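Local coordinates for protein P47 (Clostridium botulinum, PDB 6EKT) that may form part of a progenitor complex that protects botulinum neurotoxin in the host gut, and belongs to the TULIP-like P47 family, at residues R255-M260 with A394-I400; G279-N283 with F306-L310; R321-R325 with Y333-E337; Q339-K343 with F355-K359; P361-Y365 with I388-E392. All coordinates share one frame; numbering follows the deposited sequence. Where two conformers were deposited one is given.

Interaction 1. Residues R255-M260 with A394-I400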
# COMPACT_ATOMS: atom_id res chain seq x y z
N ARG A 255 -6.93 -5.47 17.89
CA ARG A 255 -8.37 -5.18 17.89
C ARG A 255 -9.26 -6.42 17.99
O ARG A 255 -10.41 -6.28 18.38
CB ARG A 255 -8.78 -4.36 16.67
CG ARG A 255 -8.13 -2.98 16.58
CD ARG A 255 -8.63 -2.03 17.68
NE ARG A 255 -10.09 -1.96 17.71
CZ ARG A 255 -10.80 -1.43 18.71
NH1 ARG A 255 -10.19 -0.92 19.77
NH2 ARG A 255 -12.12 -1.42 18.64
N LEU A 256 -8.76 -7.59 17.61
CA LEU A 256 -9.61 -8.82 17.57
C LEU A 256 -10.20 -9.17 18.95
O LEU A 256 -11.25 -9.80 19.01
CB LEU A 256 -8.84 -10.03 17.01
CG LEU A 256 -7.72 -10.68 17.84
CD1 LEU A 256 -8.21 -11.82 18.75
CD2 LEU A 256 -6.63 -11.20 16.91
N SER A 257 -9.52 -8.76 20.02
CA SER A 257 -9.94 -9.10 21.40
C SER A 257 -10.69 -7.96 22.11
O SER A 257 -10.96 -8.05 23.32
CB SER A 257 -8.74 -9.55 22.23
OG SER A 257 -7.86 -8.46 22.49
N SER A 258 -11.05 -6.91 21.37
CA SER A 258 -11.78 -5.75 21.93
C SER A 258 -13.12 -6.07 22.62
O SER A 258 -13.53 -5.30 23.48
CB SER A 258 -11.99 -4.66 20.87
OG SER A 258 -12.67 -5.19 19.76
N ASN A 259 -13.79 -7.17 22.24
CA ASN A 259 -15.05 -7.59 22.88
C ASN A 259 -14.90 -8.85 23.76
O ASN A 259 -15.89 -9.46 24.15
CB ASN A 259 -16.17 -7.79 21.85
CG ASN A 259 -16.45 -6.53 21.03
OD1 ASN A 259 -16.40 -6.55 19.80
ND2 ASN A 259 -16.71 -5.44 21.70
N MET A 260 -13.66 -9.18 24.12
CA MET A 260 -13.38 -10.41 24.87
C MET A 260 -13.14 -10.22 26.36
O MET A 260 -12.81 -11.19 27.04
CB MET A 260 -12.18 -11.13 24.25
CG MET A 260 -12.44 -11.56 22.82
SD MET A 260 -11.09 -12.58 22.22
CE MET A 260 -11.83 -13.17 20.71
N ALA A 394 -19.09 -12.17 20.27
CA ALA A 394 -17.98 -11.27 20.59
C ALA A 394 -16.88 -11.30 19.52
O ALA A 394 -15.94 -10.53 19.61
CB ALA A 394 -17.39 -11.62 21.95
N LEU A 395 -16.99 -12.20 18.55
CA LEU A 395 -15.91 -12.39 17.56
C LEU A 395 -15.82 -11.30 16.49
O LEU A 395 -14.75 -11.11 15.87
CB LEU A 395 -16.02 -13.78 16.91
CG LEU A 395 -15.76 -14.99 17.81
CD1 LEU A 395 -15.97 -16.26 17.00
CD2 LEU A 395 -14.38 -15.00 18.45
N GLY A 396 -16.92 -10.60 16.26
CA GLY A 396 -16.91 -9.41 15.42
C GLY A 396 -16.24 -8.25 16.16
O GLY A 396 -16.33 -8.17 17.38
N PHE A 397 -15.57 -7.36 15.43
CA PHE A 397 -14.85 -6.24 16.06
C PHE A 397 -14.57 -5.14 15.04
O PHE A 397 -14.62 -5.39 13.83
CB PHE A 397 -13.53 -6.72 16.72
CG PHE A 397 -12.56 -7.35 15.74
CD1 PHE A 397 -12.66 -8.72 15.41
CD2 PHE A 397 -11.55 -6.59 15.15
CE1 PHE A 397 -11.77 -9.29 14.51
CE2 PHE A 397 -10.66 -7.16 14.26
CZ PHE A 397 -10.77 -8.51 13.93
N GLU A 398 -14.26 -3.94 15.54
CA GLU A 398 -13.99 -2.79 14.70
C GLU A 398 -12.49 -2.55 14.60
O GLU A 398 -11.75 -2.71 15.57
CB GLU A 398 -14.67 -1.56 15.33
CG GLU A 398 -15.10 -0.48 14.36
CD GLU A 398 -15.87 0.64 15.06
OE1 GLU A 398 -16.78 0.35 15.86
OE2 GLU A 398 -15.58 1.82 14.80
N LEU A 399 -12.03 -2.15 13.41
CA LEU A 399 -10.70 -1.61 13.28
C LEU A 399 -10.72 -0.16 13.71
O LEU A 399 -11.78 0.49 13.70
CB LEU A 399 -10.21 -1.69 11.82
CG LEU A 399 -10.17 -3.07 11.14
CD1 LEU A 399 -9.59 -2.89 9.74
CD2 LEU A 399 -9.37 -4.11 11.91
N ILE A 400 -9.56 0.34 14.09
CA ILE A 400 -9.34 1.77 14.25
C ILE A 400 -9.24 2.33 12.84
O ILE A 400 -8.38 1.90 12.04
CB ILE A 400 -8.04 2.07 14.99
CG1 ILE A 400 -8.10 1.52 16.42
CG2 ILE A 400 -7.72 3.58 14.98
CD1 ILE A 400 -6.76 1.01 16.89
O HOH W 1 -12.14 -11.93 17.08
O HOH W 2 -13.58 -9.22 20.15
O HOH W 3 -14.57 -3.46 18.36
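The Phe397 ring lies with one face against the backbone of Leu256: CA of Leu256 stands 3.5 Å from the ring centroid, almost exactly on the ring normal, a CH-pi contact. CB of Leu256 reaches the rim of the same ring at CE1 and CZ, and the carbonyl O of Leu395 lies at the ring edge, in its plane. The Arg255 guanidinium takes the carbonyl of Glu398 at its edge, while CB of Ser258 sits over one of its faces toward the rim. NE of Arg255 donates to O of Glu398 at 2.8 Å with an N-H...O angle of 168°, and NH2 adds a weak bond to the same oxygen. Bends at chi2 and chi3 (-68° and -53°) fold the arginine back over the 397-400 backbone, where its CD rests 3.7 Å from CD1 of Ile400. Two overlapping type I turns, Arg255 to Ser258 and Ser257 to Met260, shape the loop; N and OG of Ser258 both bond to O of Arg255. At the far end CE of Met260 meets CD2 of Leu395. The loop after helix 244-252 packs here against the end of helix 374-394 and short strand 397-398, whose Phe397 also meets the ring of Phe355. Apart from the arginine bonds, waters make the polar links: one joins O of Leu256 to O of Leu395, another O of Leu256, N of Asn259 and O of Ala394, so buried carbonyls are satisfied without direct pairing.

Interaction 2. Residues G279-N283 with F306-L310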
# COMPACT_ATOMS: atom_id res chain seq x y z
N GLY A 279 0.40 -14.64 6.74
CA GLY A 279 0.41 -15.26 8.06
C GLY A 279 -0.97 -15.59 8.58
O GLY A 279 -1.98 -15.44 7.87
N ARG A 280 -1.01 -16.01 9.83
CA ARG A 280 -2.27 -16.29 10.53
C ARG A 280 -2.07 -15.99 12.01
O ARG A 280 -0.95 -15.81 12.46
CB ARG A 280 -2.71 -17.75 10.31
CG ARG A 280 -1.69 -18.77 10.73
CD ARG A 280 -1.93 -20.15 10.11
NE ARG A 280 -0.90 -21.05 10.61
CZ ARG A 280 -0.92 -21.65 11.80
NH1 ARG A 280 -1.97 -21.51 12.62
NH2 ARG A 280 0.10 -22.42 12.16
N ILE A 281 -3.17 -15.93 12.76
CA ILE A 281 -3.13 -15.51 14.15
C ILE A 281 -3.53 -16.71 15.03
O ILE A 281 -4.43 -17.48 14.68
CB ILE A 281 -4.02 -14.26 14.44
CG1 ILE A 281 -3.36 -12.99 13.84
CG2 ILE A 281 -4.23 -14.07 15.94
CD1 ILE A 281 -4.21 -11.72 13.87
N VAL A 282 -2.79 -16.87 16.12
CA VAL A 282 -3.08 -17.91 17.11
C VAL A 282 -2.99 -17.29 18.51
O VAL A 282 -2.35 -16.26 18.70
CB VAL A 282 -2.12 -19.11 17.02
CG1 VAL A 282 -2.29 -19.87 15.70
CG2 VAL A 282 -0.66 -18.70 17.28
N ASN A 283 -3.64 -17.93 19.49
CA ASN A 283 -3.37 -17.59 20.88
C ASN A 283 -2.05 -18.24 21.30
O ASN A 283 -1.61 -19.25 20.71
CB ASN A 283 -4.53 -18.07 21.80
CG ASN A 283 -4.67 -19.60 21.83
OD1 ASN A 283 -4.67 -20.24 20.79
ND2 ASN A 283 -4.80 -20.17 23.04
N PHE A 306 -7.13 -21.17 19.57
CA PHE A 306 -7.75 -20.13 18.81
C PHE A 306 -6.89 -19.96 17.56
O PHE A 306 -5.67 -19.86 17.68
CB PHE A 306 -7.74 -18.83 19.63
CG PHE A 306 -8.45 -17.68 18.98
CD1 PHE A 306 -7.77 -16.79 18.13
CD2 PHE A 306 -9.81 -17.43 19.25
CE1 PHE A 306 -8.43 -15.71 17.56
CE2 PHE A 306 -10.47 -16.35 18.67
CZ PHE A 306 -9.77 -15.48 17.82
N SER A 307 -7.53 -19.96 16.40
CA SER A 307 -6.85 -19.64 15.16
C SER A 307 -7.72 -18.69 14.38
O SER A 307 -8.94 -18.70 14.51
CB SER A 307 -6.54 -20.90 14.35
OG SER A 307 -5.98 -21.88 15.21
N MET A 308 -7.06 -17.86 13.57
CA MET A 308 -7.74 -16.87 12.75
C MET A 308 -6.90 -16.70 11.50
O MET A 308 -5.70 -16.38 11.59
CB MET A 308 -7.82 -15.53 13.52
CG MET A 308 -8.30 -14.34 12.69
SD MET A 308 -8.23 -12.81 13.64
CE MET A 308 -9.74 -12.92 14.60
N GLN A 309 -7.52 -16.88 10.35
CA GLN A 309 -6.82 -16.61 9.10
C GLN A 309 -7.77 -15.98 8.10
O GLN A 309 -8.99 -16.08 8.23
CB GLN A 309 -6.15 -17.88 8.55
CG GLN A 309 -7.09 -18.98 8.09
CD GLN A 309 -6.36 -20.26 7.72
OE1 GLN A 309 -5.69 -20.87 8.55
NE2 GLN A 309 -6.50 -20.68 6.47
N LEU A 310 -7.20 -15.34 7.08
CA LEU A 310 -7.99 -14.79 5.98
C LEU A 310 -8.70 -15.91 5.22
O LEU A 310 -8.15 -16.99 5.09
CB LEU A 310 -7.08 -14.00 5.02
CG LEU A 310 -6.84 -12.51 5.27
CD1 LEU A 310 -8.11 -11.72 4.98
CD2 LEU A 310 -6.32 -12.21 6.68
O HOH W 4 -4.41 -15.51 6.74
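Ile281 and Met308 form an antiparallel hydrogen-bonded pair, N of Ile281 giving 2.8 Å to O of Met308 and N of Met308 giving 2.9 Å to O of Ile281, in strands whose short axes run 163° apart. Their side chains lie alongside each other and point the same way, CB to CB at 4.1 Å, on the face covered by helix 244-252, where Val252 touches both. Leu256 of the following loop packs there too. Val282 and Ser307, the next, non-hydrogen-bonded pair, point to the other face; the CA of each leans on a carbonyl across the gap, Val282 CA on O of Phe306 and Ser307 CA on O of Ile281. Arg280 crosses Gln309 on that same face, CB to CB at 3.9 Å. At the Asn283 end the main-chain bond from N of Asn283 to O of Phe306 is weak, at 3.3 Å. The asparagine adds a second link: with chi1 at 65° its amide turns back across the gap, and OD1 accepts from N of Phe306 at 2.9 Å. The donor stands well above the amide plane, 57° out of it. ND2 meanwhile donates to the carbonyls of Ser285 and Asn304. At the other end a water bridges O of Gly279 and N of Leu310. The two neighbouring strands are therefore joined by two sound main-chain bonds at Ile281-Met308 and a weak one at Asn283, supplemented by an amide and a water.

Interaction 3. Residues R321-R325 with Y333-E337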
# COMPACT_ATOMS: atom_id res chain seq x y z
N ARG A 321 -11.38 -23.81 20.30
CA ARG A 321 -11.76 -24.92 21.18
C ARG A 321 -11.58 -24.44 22.60
O ARG A 321 -10.56 -23.81 22.94
CB ARG A 321 -10.84 -26.12 20.93
CG ARG A 321 -11.20 -27.45 21.60
CD ARG A 321 -10.34 -28.59 21.00
NE ARG A 321 -10.01 -28.34 19.57
CZ ARG A 321 -8.80 -28.01 19.08
NH1 ARG A 321 -8.66 -27.79 17.78
NH2 ARG A 321 -7.73 -27.90 19.86
N GLY A 322 -12.54 -24.79 23.45
CA GLY A 322 -12.49 -24.41 24.86
C GLY A 322 -13.36 -25.31 25.73
O GLY A 322 -13.82 -26.37 25.30
N LEU A 323 -13.55 -24.88 26.97
CA LEU A 323 -14.35 -25.62 27.93
C LEU A 323 -14.97 -24.63 28.91
O LEU A 323 -14.49 -23.50 29.03
CB LEU A 323 -13.50 -26.67 28.68
CG LEU A 323 -12.25 -26.21 29.41
CD1 LEU A 323 -12.60 -25.69 30.81
CD2 LEU A 323 -11.28 -27.39 29.50
N VAL A 324 -16.02 -25.07 29.60
CA VAL A 324 -16.61 -24.26 30.66
C VAL A 324 -17.06 -25.23 31.77
O VAL A 324 -17.73 -26.23 31.50
CB VAL A 324 -17.76 -23.33 30.16
CG1 VAL A 324 -18.93 -24.12 29.53
CG2 VAL A 324 -18.24 -22.38 31.26
N ARG A 325 -16.64 -24.93 33.00
CA ARG A 325 -16.94 -25.78 34.16
C ARG A 325 -18.07 -25.15 34.97
O ARG A 325 -18.19 -23.91 34.99
CB ARG A 325 -15.70 -25.97 35.02
CG ARG A 325 -14.45 -26.36 34.24
CD ARG A 325 -13.26 -26.65 35.14
NE ARG A 325 -12.30 -27.44 34.35
CZ ARG A 325 -12.33 -28.77 34.24
NH1 ARG A 325 -13.24 -29.52 34.90
NH2 ARG A 325 -11.44 -29.36 33.46
N TYR A 333 -18.57 -30.30 33.45
CA TYR A 333 -18.05 -29.34 32.46
C TYR A 333 -18.36 -29.77 31.04
O TYR A 333 -18.70 -30.94 30.80
CB TYR A 333 -16.55 -29.10 32.64
CG TYR A 333 -15.65 -30.19 32.07
CD1 TYR A 333 -15.41 -31.37 32.80
CD2 TYR A 333 -15.03 -30.04 30.83
CE1 TYR A 333 -14.58 -32.36 32.29
CE2 TYR A 333 -14.20 -31.03 30.31
CZ TYR A 333 -13.98 -32.17 31.05
OH TYR A 333 -13.16 -33.13 30.54
N SER A 334 -18.22 -28.82 30.12
CA SER A 334 -18.42 -29.07 28.70
C SER A 334 -17.16 -28.70 27.94
O SER A 334 -16.54 -27.68 28.25
CB SER A 334 -19.53 -28.18 28.18
OG SER A 334 -20.78 -28.73 28.51
N ASP A 335 -16.80 -29.52 26.95
CA ASP A 335 -15.93 -29.07 25.87
C ASP A 335 -16.79 -28.44 24.78
O ASP A 335 -17.91 -28.89 24.55
CB ASP A 335 -15.17 -30.24 25.26
CG ASP A 335 -14.29 -30.95 26.27
OD1 ASP A 335 -13.41 -30.32 26.85
OD2 ASP A 335 -14.52 -32.15 26.48
N PHE A 336 -16.25 -27.41 24.13
CA PHE A 336 -16.91 -26.85 22.95
C PHE A 336 -15.94 -26.44 21.85
O PHE A 336 -14.75 -26.21 22.09
CB PHE A 336 -17.82 -25.69 23.33
CG PHE A 336 -17.11 -24.57 24.04
CD1 PHE A 336 -16.35 -23.64 23.32
CD2 PHE A 336 -17.21 -24.44 25.41
CE1 PHE A 336 -15.69 -22.60 23.97
CE2 PHE A 336 -16.55 -23.39 26.07
CZ PHE A 336 -15.79 -22.47 25.35
N GLU A 337 -16.45 -26.37 20.62
CA GLU A 337 -15.67 -25.90 19.48
C GLU A 337 -16.55 -24.96 18.71
O GLU A 337 -17.75 -25.19 18.63
CB GLU A 337 -15.28 -27.08 18.59
CG GLU A 337 -14.23 -27.96 19.22
CD GLU A 337 -13.69 -29.03 18.28
OE1 GLU A 337 -13.28 -28.70 17.14
OE2 GLU A 337 -13.68 -30.21 18.69
O HOH W 5 -12.19 -28.55 25.08
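Strands 315-326 and 329-347 form a beta hairpin in the large antiparallel sheet that wraps the long helix 374-394 in this TULIP-like fold, and segments 321-325 and 333-337 are paired in full register. Gly322 faces Phe336 and Val324 faces Ser334 as hydrogen-bonded pairs, each with two bonds of 2.9 to 3.0 Å between backbone N and O. On the helix-facing side the Phe336 ring lies flat against the neighbouring strand: C of Gly322 is over its centre, and CA of Gly322 makes a CH-pi contact 4.1 Å from its centroid. Chi1 of 58° swings the ring across the gap, directly onto the Gly322 backbone. Val324 CG1 continues the apolar surface at the ring's CE2, while Ile391 of helix 374-394 touches Phe336 and the hydroxyl of Ser334 bonds Thr384. The other face is mixed, with charged and aromatic side chains round Leu323. Arg321 and Glu337 run side by side with their flat ends perpendicular; NE and OE1 remain 4.1 Å apart, too long for a salt bridge. Leu323 lies between the flanking pairs, its CB 3.2 Å from O of Ser334. OD2 of Asp335 bonds NE2 of His368, and a water joins OD1 of Asp335 to O of Gly322. His368 also stacks with Tyr333, and NH1 of Arg325 donates to O of Glu330. At the end of the pairing Arg325 spreads over a face of Tyr333 in a cation-pi contact, its CZ 4.4 Å from the ring centroid and 17° off the normal, guanidinium and ring planes inclined by 37°.

Interaction 4. Residues Q339-K343 with F355-K359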
# COMPACT_ATOMS: atom_id res chain seq x y z
N GLN A 339 -16.68 -22.56 14.98
CA GLN A 339 -16.13 -22.11 13.71
C GLN A 339 -16.97 -20.93 13.18
O GLN A 339 -18.15 -21.11 12.87
CB GLN A 339 -16.13 -23.27 12.70
CG GLN A 339 -15.38 -24.52 13.17
CD GLN A 339 -16.25 -25.50 13.93
OE1 GLN A 339 -17.46 -25.59 13.70
NE2 GLN A 339 -15.64 -26.25 14.83
N SER A 340 -16.35 -19.75 13.08
CA SER A 340 -17.02 -18.51 12.70
C SER A 340 -16.37 -17.93 11.45
O SER A 340 -15.14 -17.99 11.30
CB SER A 340 -16.87 -17.51 13.84
OG SER A 340 -17.57 -16.30 13.59
N ILE A 341 -17.19 -17.39 10.57
CA ILE A 341 -16.70 -16.67 9.38
C ILE A 341 -17.17 -15.23 9.49
O ILE A 341 -18.38 -14.97 9.57
CB ILE A 341 -17.19 -17.34 8.07
CG1 ILE A 341 -16.70 -18.79 8.02
CG2 ILE A 341 -16.72 -16.54 6.85
CD1 ILE A 341 -17.49 -19.71 7.10
N ASN A 342 -16.22 -14.30 9.50
CA ASN A 342 -16.52 -12.90 9.82
C ASN A 342 -16.08 -11.99 8.69
O ASN A 342 -14.86 -11.81 8.46
CB ASN A 342 -15.84 -12.51 11.13
CG ASN A 342 -16.33 -13.34 12.31
OD1 ASN A 342 -15.92 -14.49 12.48
ND2 ASN A 342 -17.26 -12.78 13.09
N LYS A 343 -17.07 -11.42 8.00
CA LYS A 343 -16.83 -10.64 6.78
C LYS A 343 -16.39 -9.22 7.09
O LYS A 343 -17.02 -8.53 7.90
CB LYS A 343 -18.08 -10.61 5.90
CG LYS A 343 -17.88 -9.94 4.54
CD LYS A 343 -19.15 -9.32 3.98
CE LYS A 343 -19.97 -10.33 3.20
NZ LYS A 343 -21.30 -9.74 2.86
N PHE A 355 -15.33 -6.14 11.25
CA PHE A 355 -15.64 -7.49 10.88
C PHE A 355 -16.99 -7.85 11.51
O PHE A 355 -17.17 -7.72 12.72
CB PHE A 355 -14.52 -8.42 11.34
CG PHE A 355 -13.25 -8.26 10.55
CD1 PHE A 355 -13.07 -8.97 9.36
CD2 PHE A 355 -12.23 -7.39 10.98
CE1 PHE A 355 -11.90 -8.83 8.63
CE2 PHE A 355 -11.05 -7.25 10.26
CZ PHE A 355 -10.89 -7.98 9.08
N GLU A 356 -17.95 -8.24 10.67
CA GLU A 356 -19.31 -8.58 11.07
C GLU A 356 -19.31 -9.81 11.95
O GLU A 356 -18.46 -10.69 11.79
CB GLU A 356 -20.17 -8.91 9.85
CG GLU A 356 -20.82 -7.75 9.12
CD GLU A 356 -21.63 -8.21 7.91
OE1 GLU A 356 -21.62 -9.43 7.61
OE2 GLU A 356 -22.27 -7.35 7.26
N VAL A 357 -20.31 -9.89 12.83
CA VAL A 357 -20.58 -11.15 13.55
C VAL A 357 -21.13 -12.15 12.53
O VAL A 357 -21.89 -11.76 11.62
CB VAL A 357 -21.60 -10.91 14.69
CG1 VAL A 357 -21.90 -12.20 15.44
CG2 VAL A 357 -21.09 -9.84 15.66
N ASP A 358 -20.72 -13.40 12.66
CA ASP A 358 -21.24 -14.46 11.81
C ASP A 358 -22.71 -14.70 12.18
O ASP A 358 -23.03 -14.90 13.35
CB ASP A 358 -20.40 -15.72 11.98
CG ASP A 358 -20.68 -16.77 10.94
OD1 ASP A 358 -21.65 -16.67 10.17
OD2 ASP A 358 -19.90 -17.74 10.87
N LYS A 359 -23.58 -14.66 11.18
CA LYS A 359 -25.00 -14.96 11.43
C LYS A 359 -25.28 -16.45 11.49
O LYS A 359 -26.30 -16.87 12.06
CB LYS A 359 -25.89 -14.28 10.39
CG LYS A 359 -25.96 -12.76 10.56
CD LYS A 359 -26.27 -12.02 9.25
CE LYS A 359 -27.69 -12.25 8.77
NZ LYS A 359 -28.64 -11.17 9.18
O HOH W 6 -19.25 -14.44 14.92
O HOH W 7 -19.72 -12.22 8.49
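Asp358 turns its carboxylate back over strand 339-343, and Asn342 reaches its amide the other way, toward the backbone of 356-358. With CG of Asp358 anti to its own N (chi1 -168°), OD2 receives N of Ile341 at 2.7 Å along a nearly straight bond, the donor approaching from above the carboxylate plane. OD1 is held by N of Asn360, so both carboxylate oxygens bind main-chain N-H groups. The amide of Asn342 donates from ND2 to O of Glu356 at 2.7 Å, in the carbonyl plane and on a lone pair, while its OD1 accepts from OG of Ser340, also at 2.7 Å; these two bonds fix how the amide is rotated. These segments belong to the beta hairpin of strands 329-347 and 352-368, at a place where the second strand breaks from regular pairing. Regular bonding persists at one end, N of Glu356 giving 2.9 Å to O of Lys343. Beyond it side chains and water fill in: one water accepts from ND2 of Asn342 and N of Asp358 and donates to OG of Ser340. The Phe355 ring, buried beside Leu316 of strand 315-326, has its edge at CD1 meeting O of Asn342 at 3.5 Å.

Interaction 5. Residues P361-Y365 with I388-E392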
# COMPACT_ATOMS: atom_id res chain seq x y z
N PRO A 361 -22.74 -19.14 12.52
CA PRO A 361 -21.54 -19.85 12.97
C PRO A 361 -21.84 -21.34 13.20
O PRO A 361 -23.01 -21.71 13.26
CB PRO A 361 -21.21 -19.17 14.30
CG PRO A 361 -22.51 -18.68 14.81
CD PRO A 361 -23.28 -18.26 13.59
N THR A 362 -20.82 -22.18 13.31
CA THR A 362 -21.07 -23.58 13.63
C THR A 362 -20.38 -23.93 14.94
O THR A 362 -19.36 -23.33 15.28
CB THR A 362 -20.63 -24.56 12.54
OG1 THR A 362 -19.26 -24.33 12.22
CG2 THR A 362 -21.47 -24.38 11.30
N SER A 363 -20.98 -24.85 15.68
CA SER A 363 -20.38 -25.26 16.96
C SER A 363 -20.69 -26.71 17.28
O SER A 363 -21.60 -27.31 16.68
CB SER A 363 -20.85 -24.36 18.11
OG SER A 363 -22.24 -24.50 18.28
N SER A 364 -19.95 -27.27 18.23
CA SER A 364 -20.27 -28.58 18.78
C SER A 364 -19.82 -28.58 20.24
O SER A 364 -19.05 -27.70 20.65
CB SER A 364 -19.60 -29.71 17.99
OG SER A 364 -18.18 -29.54 17.97
N TYR A 365 -20.30 -29.54 21.01
CA TYR A 365 -19.98 -29.58 22.43
C TYR A 365 -20.06 -31.01 22.91
O TYR A 365 -20.71 -31.86 22.26
CB TYR A 365 -20.92 -28.67 23.25
CG TYR A 365 -22.39 -28.94 23.02
CD1 TYR A 365 -23.06 -29.90 23.76
CD2 TYR A 365 -23.10 -28.24 22.05
CE1 TYR A 365 -24.41 -30.18 23.54
CE2 TYR A 365 -24.46 -28.49 21.82
CZ TYR A 365 -25.10 -29.46 22.58
OH TYR A 365 -26.42 -29.71 22.35
N ILE A 388 -21.17 -20.53 24.40
CA ILE A 388 -20.99 -20.56 22.95
C ILE A 388 -21.55 -19.28 22.31
O ILE A 388 -20.85 -18.62 21.51
CB ILE A 388 -21.61 -21.85 22.31
CG1 ILE A 388 -20.76 -23.08 22.66
CG2 ILE A 388 -21.71 -21.70 20.79
CD1 ILE A 388 -21.42 -24.42 22.37
N LYS A 389 -22.77 -18.90 22.70
CA LYS A 389 -23.42 -17.69 22.12
C LYS A 389 -22.63 -16.42 22.47
O LYS A 389 -22.44 -15.54 21.61
CB LYS A 389 -24.87 -17.55 22.56
CG LYS A 389 -25.77 -18.67 21.99
CD LYS A 389 -26.06 -18.48 20.52
CE LYS A 389 -26.92 -17.24 20.26
NZ LYS A 389 -27.15 -17.02 18.79
N SER A 390 -22.14 -16.36 23.71
CA SER A 390 -21.32 -15.20 24.15
C SER A 390 -20.09 -15.02 23.26
O SER A 390 -19.86 -13.93 22.72
CB SER A 390 -20.90 -15.33 25.62
OG SER A 390 -20.16 -14.19 26.01
N ILE A 391 -19.32 -16.10 23.11
CA ILE A 391 -18.10 -16.08 22.32
C ILE A 391 -18.42 -15.74 20.86
O ILE A 391 -17.80 -14.82 20.29
CB ILE A 391 -17.31 -17.40 22.45
CG1 ILE A 391 -16.85 -17.59 23.90
CG2 ILE A 391 -16.14 -17.45 21.45
CD1 ILE A 391 -16.33 -18.99 24.21
N GLU A 392 -19.40 -16.43 20.28
CA GLU A 392 -19.78 -16.19 18.87
C GLU A 392 -20.12 -14.73 18.64
O GLU A 392 -19.71 -14.16 17.64
CB GLU A 392 -20.98 -17.05 18.45
CG GLU A 392 -20.60 -18.51 18.27
CD GLU A 392 -21.79 -19.43 18.05
OE1 GLU A 392 -22.95 -18.99 18.27
OE2 GLU A 392 -21.55 -20.59 17.64
O HOH W 8 -23.53 -22.29 17.55
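OE2 of Glu392 accepts a 2.6 Å hydrogen bond from a water that also lies 2.7 Å from OG of Ser363, the polar bridge between strand 362-365 and helix 388-392. It belongs to the packing of the long helix 374-394 against the antiparallel sheet that wraps it in this TULIP-like fold; the short axes are 10.5 Å apart and run 148° to each other. The carboxylate that takes the water also lies against Pro361. Glu392, extended beyond CG, crosses the pyrrolidine ring at about a right angle, and its CD comes 3.4 Å from CG of Pro361. One turn earlier, Ile388 supplies the rest of the van der Waals contact. Its two branches divide the work: CG2 rests beside CB and OG of Ser363, 3.8 Å from OG, while CD1 extends to the aromatic ring of Tyr365. Pro361, Ser363 and Tyr365 thus face the helix, whereas Thr362 and Ser364 turn from it, their backbones bonded to Gln339 and Glu337 of strand 329-347. Ile338 of that strand is touched by both Ile391 and Glu392. At the Tyr365 end the side chains cross at about a right angle, CD1 of Ile388 standing 4.2 Å from CD2 of Tyr365.

In the fold
All five contacts reach one antiparallel sheet on the same side of the chain's centre; interactions 1 to 4 are partly buried, interaction 5 a surface contact. Interactions 2 and 3 are strand pairings carried largely by main-chain bonds, and interaction 4 takes up strand 329-347 after interaction 3, but where its partner strand leaves the regular pattern and side-chain and water bonds take over much of the pairing. Interaction 5, water-bridged and without direct bonds, uses that same partner strand and meets interaction 3 through the bond from Glu337 N to Ser364 O. Interaction 1 closes the loop in which the others are nested: Leu256 packs on Ile281 and Met308 of interaction 2, and Phe397 pairs with Phe355 of interaction 4.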